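Long-range contacts in ribose-phosphate pyrophosphokinase (Sulfolobus solfataricus, PDB 4TWB), which catalyses the magnesium-dependent transfer of the pyrophosphoryl group from ATP to ribose 5-phosphate, making phosphoribosyl pyrophosphate (PRPP) and AMP: residues 70-75 with 113-118; 81-86 with 118-123; 239-244 with 264-269. All coordinates share one frame; numbering follows the deposited sequence.

Interaction 1: residues 70-75 with 113-118; sequences IAETIR and LSEVGV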
loop_
_atom_site.group_PDB
_atom_site.type_symbol
_atom_site.label_atom_id
_atom_site.label_comp_id
_atom_site.label_asym_id
_atom_site.label_seq_id
_atom_site.Cartn_x
_atom_site.Cartn_y
_atom_site.Cartn_z
ATOM N N ILE A 70 2.651 -11.355 3.684
ATOM C CA ILE A 70 2.187 -12.715 3.893
ATOM C C ILE A 70 2.985 -13.692 3.023
ATOM O O ILE A 70 3.388 -14.765 3.473
ATOM C CB ILE A 70 0.699 -12.850 3.560
ATOM C CG1 ILE A 70 -0.136 -12.016 4.531
ATOM C CG2 ILE A 70 0.270 -14.322 3.589
ATOM C CD1 ILE A 70 -1.574 -11.837 4.114
ATOM N N ALA A 71 3.226 -13.309 1.776
ATOM C CA ALA A 71 3.947 -14.172 0.859
ATOM C C ALA A 71 5.346 -14.517 1.366
ATOM O O ALA A 71 5.694 -15.689 1.471
ATOM C CB ALA A 71 4.019 -13.539 -0.503
ATOM N N GLU A 72 6.150 -13.504 1.678
ATOM C CA GLU A 72 7.496 -13.751 2.209
ATOM C C GLU A 72 7.481 -14.564 3.502
ATOM O O GLU A 72 8.265 -15.493 3.657
ATOM C CB GLU A 72 8.285 -12.455 2.399
ATOM C CG GLU A 72 9.257 -12.176 1.264
ATOM C CD GLU A 72 10.504 -11.456 1.730
ATOM O OE1 GLU A 72 10.496 -10.925 2.863
ATOM O OE2 GLU A 72 11.496 -11.426 0.969
ATOM N N THR A 73 6.588 -14.220 4.420
ATOM C CA THR A 73 6.422 -14.999 5.641
ATOM C C THR A 73 6.213 -16.488 5.352
ATOM O O THR A 73 6.838 -17.345 5.981
ATOM C CB THR A 73 5.225 -14.488 6.464
ATOM O OG1 THR A 73 5.364 -13.079 6.706
ATOM C CG2 THR A 73 5.128 -15.233 7.788
ATOM N N ILE A 74 5.329 -16.789 4.403
ATOM C CA ILE A 74 5.037 -18.171 4.020
ATOM C C ILE A 74 6.267 -18.871 3.465
ATOM O O ILE A 74 6.544 -20.003 3.834
ATOM C CB ILE A 74 3.861 -18.264 3.010
ATOM C CG1 ILE A 74 2.523 -18.045 3.725
ATOM C CG2 ILE A 74 3.852 -19.614 2.318
ATOM C CD1 ILE A 74 1.405 -17.578 2.802
ATOM N N ARG A 75 7.004 -18.207 2.580
ATOM C CA ARG A 75 8.220 -18.801 2.038
ATOM C C ARG A 75 9.250 -18.985 3.152
ATOM O O ARG A 75 9.977 -19.981 3.185
ATOM C CB ARG A 75 8.794 -17.948 0.901
ATOM C CG ARG A 75 10.105 -18.489 0.346
ATOM C CD ARG A 75 10.792 -17.475 -0.553
ATOM N NE ARG A 75 11.202 -16.281 0.185
ATOM C CZ ARG A 75 11.593 -15.143 -0.386
ATOM N NH1 ARG A 75 11.628 -15.039 -1.715
ATOM N NH2 ARG A 75 11.948 -14.109 0.373
ATOM N N LEU A 113 6.018 -9.844 -6.967
ATOM C CA LEU A 113 5.454 -11.122 -6.528
ATOM C C LEU A 113 6.383 -12.311 -6.769
ATOM O O LEU A 113 6.308 -13.300 -6.049
ATOM C CB LEU A 113 4.110 -11.388 -7.202
ATOM C CG LEU A 113 2.905 -10.580 -6.731
ATOM C CD1 LEU A 113 1.745 -10.759 -7.702
ATOM C CD2 LEU A 113 2.485 -11.010 -5.344
ATOM N N SER A 114 7.233 -12.230 -7.794
ATOM C CA SER A 114 8.211 -13.290 -8.073
ATOM C C SER A 114 9.277 -13.303 -6.980
ATOM O O SER A 114 9.457 -14.310 -6.289
ATOM C CB SER A 114 8.872 -13.106 -9.445
ATOM O OG SER A 114 7.928 -13.114 -10.503
ATOM N N GLU A 115 9.995 -12.183 -6.854
ATOM C CA GLU A 115 10.708 -11.850 -5.625
ATOM C C GLU A 115 9.601 -11.951 -4.595
ATOM O O GLU A 115 8.444 -11.785 -4.952
ATOM C CB GLU A 115 11.236 -10.419 -5.729
ATOM C CG GLU A 115 11.631 -9.763 -4.411
ATOM C CD GLU A 115 13.033 -10.145 -3.959
ATOM O OE1 GLU A 115 13.819 -10.630 -4.809
ATOM O OE2 GLU A 115 13.344 -9.957 -2.756
ATOM N N VAL A 116 9.902 -12.249 -3.342
ATOM C CA VAL A 116 8.828 -12.394 -2.344
ATOM C C VAL A 116 8.294 -13.820 -2.269
ATOM O O VAL A 116 7.722 -14.216 -1.252
ATOM C CB VAL A 116 7.657 -11.387 -2.557
ATOM C CG1 VAL A 116 6.320 -12.031 -2.279
ATOM C CG2 VAL A 116 7.823 -10.151 -1.695
ATOM N N GLY A 117 8.479 -14.583 -3.345
ATOM C CA GLY A 117 8.336 -16.037 -3.295
ATOM C C GLY A 117 7.106 -16.725 -3.881
ATOM O O GLY A 117 6.897 -17.917 -3.635
ATOM N N VAL A 118 6.284 -16.002 -4.643
ATOM C CA VAL A 118 5.124 -16.617 -5.290
ATOM C C VAL A 118 5.566 -17.456 -6.496
ATOM O O VAL A 118 6.232 -16.966 -7.416
ATOM C CB VAL A 118 4.084 -15.567 -5.733
ATOM C CG1 VAL A 118 2.942 -16.240 -6.435
ATOM C CG2 VAL A 118 3.568 -14.789 -4.542
#
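The Schellman motif that ends helix 105-114 brings Val116 and Gly117 against the flank of helix 60-76, where Ala71, Glu72 and Arg75 meet them. Val118 N bonds back to Leu113 O and Gly117 N to Ser114 O, and a type II turn spans Ser114 to Gly117. Gly117 has a phi of 105°, and its backbone angles alone call for glycine. Val116 makes the largest single contribution. Its CG1 lies 3.3 Å from Ala71 CB, while its other branch, CG2, is 3.9 Å from Glu72 CG. Val116 O faces the helix backbone, with Glu72 CA 3.5 Å away in a CA-H...O contact. Arg75 has CG anti to its backbone N (chi1 177°), and the bend at chi3 turns NE toward Glu72. Val116 O sits 4.0 Å above one face of the Arg75 guanidinium plane, toward its rim, and NH1 is 3.6 Å from Gly117 N. The same guanidinium forms a salt bridge within the helix, Arg75 NH2 to Glu72 OE2 at 2.8 Å, which probably offsets the nearby like charge of Glu115. Glu72 is also hydrogen-bonded to Thr108 and His111 of the second subunit, so this carboxylate ties helix 60-76 to the dimer partner. Beneath the turn, Ala71 CB approaches Val118 CG2 (4.3 Å), and both residues rest on Leu82 of strand 81-86, which places the helix pair over one face of the N-terminal sheet.

Interaction 2: residues 81-86 with 118-123; sequences KLTAIV and VNTLVV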
loop_
_atom_site.group_PDB
_atom_site.type_symbol
_atom_site.label_atom_id
_atom_site.label_comp_id
_atom_site.label_asym_id
_atom_site.label_seq_id
_atom_site.Cartn_x
_atom_site.Cartn_y
_atom_site.Cartn_z
ATOM N N LYS A 81 5.755 -24.837 -1.837
ATOM C CA LYS A 81 5.306 -24.130 -3.031
ATOM C C LYS A 81 4.271 -23.094 -2.615
ATOM O O LYS A 81 3.416 -23.357 -1.756
ATOM C CB LYS A 81 4.686 -25.115 -4.018
ATOM C CG LYS A 81 4.577 -24.618 -5.453
ATOM C CD LYS A 81 3.501 -25.393 -6.204
ATOM C CE LYS A 81 3.696 -25.312 -7.709
ATOM N NZ LYS A 81 2.728 -26.197 -8.421
ATOM N N LEU A 82 4.363 -21.909 -3.206
ATOM C CA LEU A 82 3.392 -20.868 -2.923
ATOM C C LEU A 82 2.576 -20.625 -4.182
ATOM O O LEU A 82 3.125 -20.280 -5.234
ATOM C CB LEU A 82 4.077 -19.567 -2.496
ATOM C CG LEU A 82 3.313 -18.684 -1.506
ATOM C CD1 LEU A 82 3.522 -17.223 -1.875
ATOM C CD2 LEU A 82 1.824 -19.018 -1.430
ATOM N N THR A 83 1.266 -20.819 -4.060
ATOM C CA THR A 83 0.335 -20.449 -5.111
ATOM C C THR A 83 -0.512 -19.303 -4.598
ATOM O O THR A 83 -1.251 -19.440 -3.616
ATOM C CB THR A 83 -0.575 -21.613 -5.507
ATOM O OG1 THR A 83 0.201 -22.620 -6.171
ATOM C CG2 THR A 83 -1.671 -21.124 -6.432
ATOM N N ALA A 84 -0.392 -18.159 -5.258
ATOM C CA ALA A 84 -1.147 -16.985 -4.854
ATOM C C ALA A 84 -2.391 -16.856 -5.694
ATOM O O ALA A 84 -2.314 -16.628 -6.900
ATOM C CB ALA A 84 -0.292 -15.739 -4.982
ATOM N N ILE A 85 -3.536 -17.017 -5.052
ATOM C CA ILE A 85 -4.816 -16.829 -5.708
ATOM C C ILE A 85 -5.276 -15.417 -5.399
ATOM O O ILE A 85 -5.723 -15.117 -4.290
ATOM C CB ILE A 85 -5.868 -17.850 -5.217
ATOM C CG1 ILE A 85 -5.466 -19.274 -5.611
ATOM C CG2 ILE A 85 -7.256 -17.514 -5.769
ATOM C CD1 ILE A 85 -6.184 -20.331 -4.788
ATOM N N VAL A 86 -5.120 -14.531 -6.364
ATOM C CA VAL A 86 -5.554 -13.162 -6.179
ATOM C C VAL A 86 -6.668 -12.879 -7.168
ATOM O O VAL A 86 -6.414 -12.632 -8.353
ATOM C CB VAL A 86 -4.344 -12.176 -6.235
ATOM C CG1 VAL A 86 -3.099 -12.902 -6.690
ATOM C CG2 VAL A 86 -4.627 -10.934 -7.081
ATOM N N VAL A 118 6.284 -16.002 -4.643
ATOM C CA VAL A 118 5.124 -16.617 -5.290
ATOM C C VAL A 118 5.566 -17.456 -6.496
ATOM O O VAL A 118 6.232 -16.966 -7.416
ATOM C CB VAL A 118 4.084 -15.567 -5.733
ATOM C CG1 VAL A 118 2.942 -16.240 -6.435
ATOM C CG2 VAL A 118 3.568 -14.789 -4.542
ATOM N N ASN A 119 5.193 -18.730 -6.480
ATOM C CA ASN A 119 5.581 -19.647 -7.543
ATOM C C ASN A 119 4.555 -19.646 -8.662
ATOM O O ASN A 119 4.887 -19.557 -9.849
ATOM C CB ASN A 119 5.713 -21.069 -6.994
ATOM C CG ASN A 119 6.841 -21.206 -5.995
ATOM O OD1 ASN A 119 6.627 -21.563 -4.831
ATOM N ND2 ASN A 119 8.052 -20.915 -6.443
ATOM N N THR A 120 3.292 -19.742 -8.265
ATOM C CA THR A 120 2.195 -19.805 -9.208
ATOM C C THR A 120 1.199 -18.724 -8.869
ATOM O O THR A 120 0.781 -18.600 -7.715
ATOM C CB THR A 120 1.508 -21.187 -9.168
ATOM O OG1 THR A 120 2.247 -22.113 -9.975
ATOM C CG2 THR A 120 0.096 -21.099 -9.703
ATOM N N LEU A 121 0.823 -17.950 -9.886
ATOM C CA LEU A 121 -0.161 -16.873 -9.746
ATOM C C LEU A 121 -1.490 -17.202 -10.436
ATOM O O LEU A 121 -1.517 -17.532 -11.627
ATOM C CB LEU A 121 0.429 -15.579 -10.303
ATOM C CG LEU A 121 -0.471 -14.363 -10.486
ATOM C CD1 LEU A 121 -1.111 -13.975 -9.181
ATOM C CD2 LEU A 121 0.346 -13.203 -11.031
ATOM N N VAL A 122 -2.586 -17.118 -9.681
ATOM C CA VAL A 122 -3.924 -17.396 -10.203
ATOM C C VAL A 122 -4.777 -16.136 -10.171
ATOM O O VAL A 122 -5.006 -15.569 -9.103
ATOM C CB VAL A 122 -4.645 -18.464 -9.368
ATOM C CG1 VAL A 122 -5.999 -18.728 -9.956
ATOM C CG2 VAL A 122 -3.838 -19.731 -9.323
ATOM N N VAL A 123 -5.261 -15.701 -11.332
ATOM C CA VAL A 123 -6.030 -14.457 -11.422
ATOM C C VAL A 123 -7.346 -14.661 -12.167
ATOM O O VAL A 123 -7.411 -15.422 -13.134
ATOM C CB VAL A 123 -5.242 -13.368 -12.163
ATOM C CG1 VAL A 123 -5.985 -12.067 -12.118
ATOM C CG2 VAL A 123 -3.868 -13.199 -11.537
#
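Leu82 O is gripped by two backbone donors, Asn119 N at 2.9 Å and Thr120 N at 3.1 Å. The second comes in the carbonyl plane, whereas the first is tilted 19° from it. Asn119 also returns a bond through its side chain: chi1 (-65°) sets CG anti to the carbonyl carbon, on the side of its own backbone N, and OD1 accepts from Leu82 N at 2.8 Å, in plane and on a lone pair, with an N-H...O angle of 171°. The bond holds the amide beside the start of the strand pair, where OD1 also lies near Lys81 CG. Beyond it the parallel ladder continues through Ala84 N to Thr120 O, Val122 N to Ala84 O and Val86 N to Val122 O. The two strands belong to a beta-alpha-beta unit whose connection carries helix 105-114, and strand 49-53 bonds to the other edge of strand 81-86. On one face Thr83 and Thr120 lie side by side, their CG2 methyls 3.7 Å apart, followed by Ile85 CG1 against Val122 CB at 3.9 Å. On the opposite face, toward helix 60-76, Val118 divides its methyls: CG2 meets Leu82 CD1 (3.6 Å) and CG1 meets Ala84 CB. Farther along this face, Leu121 CD1 touches Val86 CG1.

Interaction 3: residues 239-244 with 264-269; sequences SVTAAA and TLIGTN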
loop_
_atom_site.group_PDB
_atom_site.type_symbol
_atom_site.label_atom_id
_atom_site.label_comp_id
_atom_site.label_asym_id
_atom_site.label_seq_id
_atom_site.Cartn_x
_atom_site.Cartn_y
_atom_site.Cartn_z
ATOM N N SER A 239 -35.287 -4.437 -21.904
ATOM C CA SER A 239 -34.652 -4.142 -20.624
ATOM C C SER A 239 -33.139 -4.229 -20.775
ATOM O O SER A 239 -32.643 -4.857 -21.710
ATOM C CB SER A 239 -35.133 -5.097 -19.524
ATOM O OG SER A 239 -34.503 -6.364 -19.594
ATOM N N VAL A 240 -32.415 -3.581 -19.866
ATOM C CA VAL A 240 -30.958 -3.652 -19.847
ATOM C C VAL A 240 -30.443 -4.124 -18.492
ATOM O O VAL A 240 -30.817 -3.594 -17.457
ATOM C CB VAL A 240 -30.304 -2.304 -20.204
ATOM C CG1 VAL A 240 -28.801 -2.397 -20.057
ATOM C CG2 VAL A 240 -30.675 -1.896 -21.610
ATOM N N THR A 241 -29.608 -5.155 -18.516
ATOM C CA THR A 241 -28.941 -5.640 -17.322
ATOM C C THR A 241 -27.443 -5.472 -17.542
ATOM O O THR A 241 -26.964 -5.573 -18.668
ATOM C CB THR A 241 -29.263 -7.115 -17.055
ATOM O OG1 THR A 241 -30.653 -7.256 -16.753
ATOM C CG2 THR A 241 -28.462 -7.628 -15.885
ATOM N N ALA A 242 -26.706 -5.189 -16.474
ATOM C CA ALA A 242 -25.261 -5.035 -16.578
ATOM C C ALA A 242 -24.541 -6.093 -15.753
ATOM O O ALA A 242 -24.956 -6.415 -14.643
ATOM C CB ALA A 242 -24.833 -3.641 -16.165
ATOM N N ALA A 243 -23.467 -6.637 -16.313
ATOM C CA ALA A 243 -22.704 -7.686 -15.656
ATOM C C ALA A 243 -21.205 -7.475 -15.832
ATOM O O ALA A 243 -20.736 -7.141 -16.911
ATOM C CB ALA A 243 -23.112 -9.053 -16.194
ATOM N N ALA A 244 -20.454 -7.667 -14.763
ATOM C CA ALA A 244 -19.003 -7.657 -14.861
ATOM C C ALA A 244 -18.412 -8.635 -13.858
ATOM O O ALA A 244 -19.041 -8.969 -12.852
ATOM C CB ALA A 244 -18.471 -6.267 -14.620
ATOM N N THR A 264 -30.908 -4.581 -13.207
ATOM C CA THR A 264 -30.198 -5.580 -12.427
ATOM C C THR A 264 -28.696 -5.420 -12.592
ATOM O O THR A 264 -28.222 -5.009 -13.651
ATOM C CB THR A 264 -30.598 -7.002 -12.875
ATOM O OG1 THR A 264 -32.022 -7.076 -13.017
ATOM C CG2 THR A 264 -30.140 -8.040 -11.877
ATOM N N LEU A 265 -27.952 -5.745 -11.540
ATOM C CA LEU A 265 -26.492 -5.753 -11.595
ATOM C C LEU A 265 -25.923 -7.110 -11.223
ATOM O O LEU A 265 -26.226 -7.639 -10.153
ATOM C CB LEU A 265 -25.903 -4.706 -10.664
ATOM C CG LEU A 265 -25.784 -3.311 -11.251
ATOM C CD1 LEU A 265 -25.028 -2.444 -10.285
ATOM C CD2 LEU A 265 -25.075 -3.362 -12.589
ATOM N N ILE A 266 -25.096 -7.669 -12.106
ATOM C CA ILE A 266 -24.455 -8.951 -11.843
ATOM C C ILE A 266 -22.956 -8.803 -11.707
ATOM O O ILE A 266 -22.292 -8.276 -12.601
ATOM C CB ILE A 266 -24.716 -9.958 -12.953
ATOM C CG1 ILE A 266 -26.192 -10.329 -13.000
ATOM C CG2 ILE A 266 -23.890 -11.197 -12.721
ATOM C CD1 ILE A 266 -26.581 -11.039 -14.280
ATOM N N GLY A 267 -22.433 -9.268 -10.578
ATOM C CA GLY A 267 -21.003 -9.284 -10.337
ATOM C C GLY A 267 -20.567 -10.568 -9.656
ATOM O O GLY A 267 -21.350 -11.512 -9.519
ATOM N N THR A 268 -19.309 -10.597 -9.226
ATOM C CA THR A 268 -18.759 -11.760 -8.545
ATOM C C THR A 268 -18.005 -11.350 -7.286
ATOM O O THR A 268 -17.771 -10.154 -7.039
ATOM C CB THR A 268 -17.772 -12.544 -9.436
ATOM O OG1 THR A 268 -16.455 -12.012 -9.284
ATOM C CG2 THR A 268 -18.165 -12.459 -10.880
ATOM N N ASN A 269 -17.595 -12.354 -6.517
ATOM C CA ASN A 269 -16.907 -12.122 -5.269
ATOM C C ASN A 269 -15.384 -12.056 -5.391
ATOM O O ASN A 269 -14.655 -12.468 -4.485
ATOM C CB ASN A 269 -17.345 -13.144 -4.211
ATOM C CG ASN A 269 -16.988 -14.579 -4.583
ATOM O OD1 ASN A 269 -16.716 -14.886 -5.741
ATOM N ND2 ASN A 269 -16.985 -15.465 -3.587
#
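Thr241 and Thr264 lie side by side and point the same way, at the start of the bonded stretch between two parallel strands of the phosphoribosyltransferase domain. From its CB, which lies near Thr264 O, the Thr241 side chain divides into two branches. OG1, anti to the carbonyl carbon (chi1 -65°), comes 3.9 Å from Thr264 CB. CG2 does the closer packing: it is 3.5 Å from Thr264 O and packs on Thr264 CB. It also approaches Ile266 CD1 at 4.2 Å. An alanine here, without OG1 and CG2, would probably open a gap beside Thr264 CB and leave Ile266 CD1 without the methyl it meets. Next to this pair the backbones join: Ala242 N bonds to Thr264 O, Ile266 N to Ala242 O at 2.8 Å, and Ala244 N to Ile266 O. On the face of Thr241, Ala243 CB packs on Ile266 CB at 3.7 Å. On the other face Ala242 CB meets Leu265 CD2 at 3.6 Å, with Ile225 of helix 223-233 covering Ala242. Strand 211-216 borders strand 239-244 on its far edge, giving the parallel sheet of a type I phosphoribosyltransferase fold. Strand 239-244 ends near what is probably part of the substrate site, for the side chain of Ala244 is about 5 Å from that of Asp216, predicted to bind ribose 5-phosphate. Farther along, Thr268 OG1 is hydrogen-bonded to Ile245 O. Between the strands, then, the polar bonds are all backbone to backbone, while the alanines, the threonine methyl and the branched side chains pack on the two faces; direction and register rest on the peptide groups, and the side chains contribute close apolar packing.

In the fold
Interactions 1 and 2 adjoin in the N-terminal domain, sharing Val118, and Leu82 touches both Ala71 and Ile74 of the helix. One sets the turn after a helix against the flank of another helix, above the sheet; the other joins strands within that sheet. Interaction 3 lies on the opposite side of the chain's centre, its own centre about 28 Å from that of interaction 2, in the second sheet. The two strand pairs are buried and rest on parallel backbone bonds, interaction 2 adding an asparagine side chain at its start. Interaction 1 is only partly buried; there van der Waals packing replaces the ladder, and Glu72 pairs within its helix and with the second subunit.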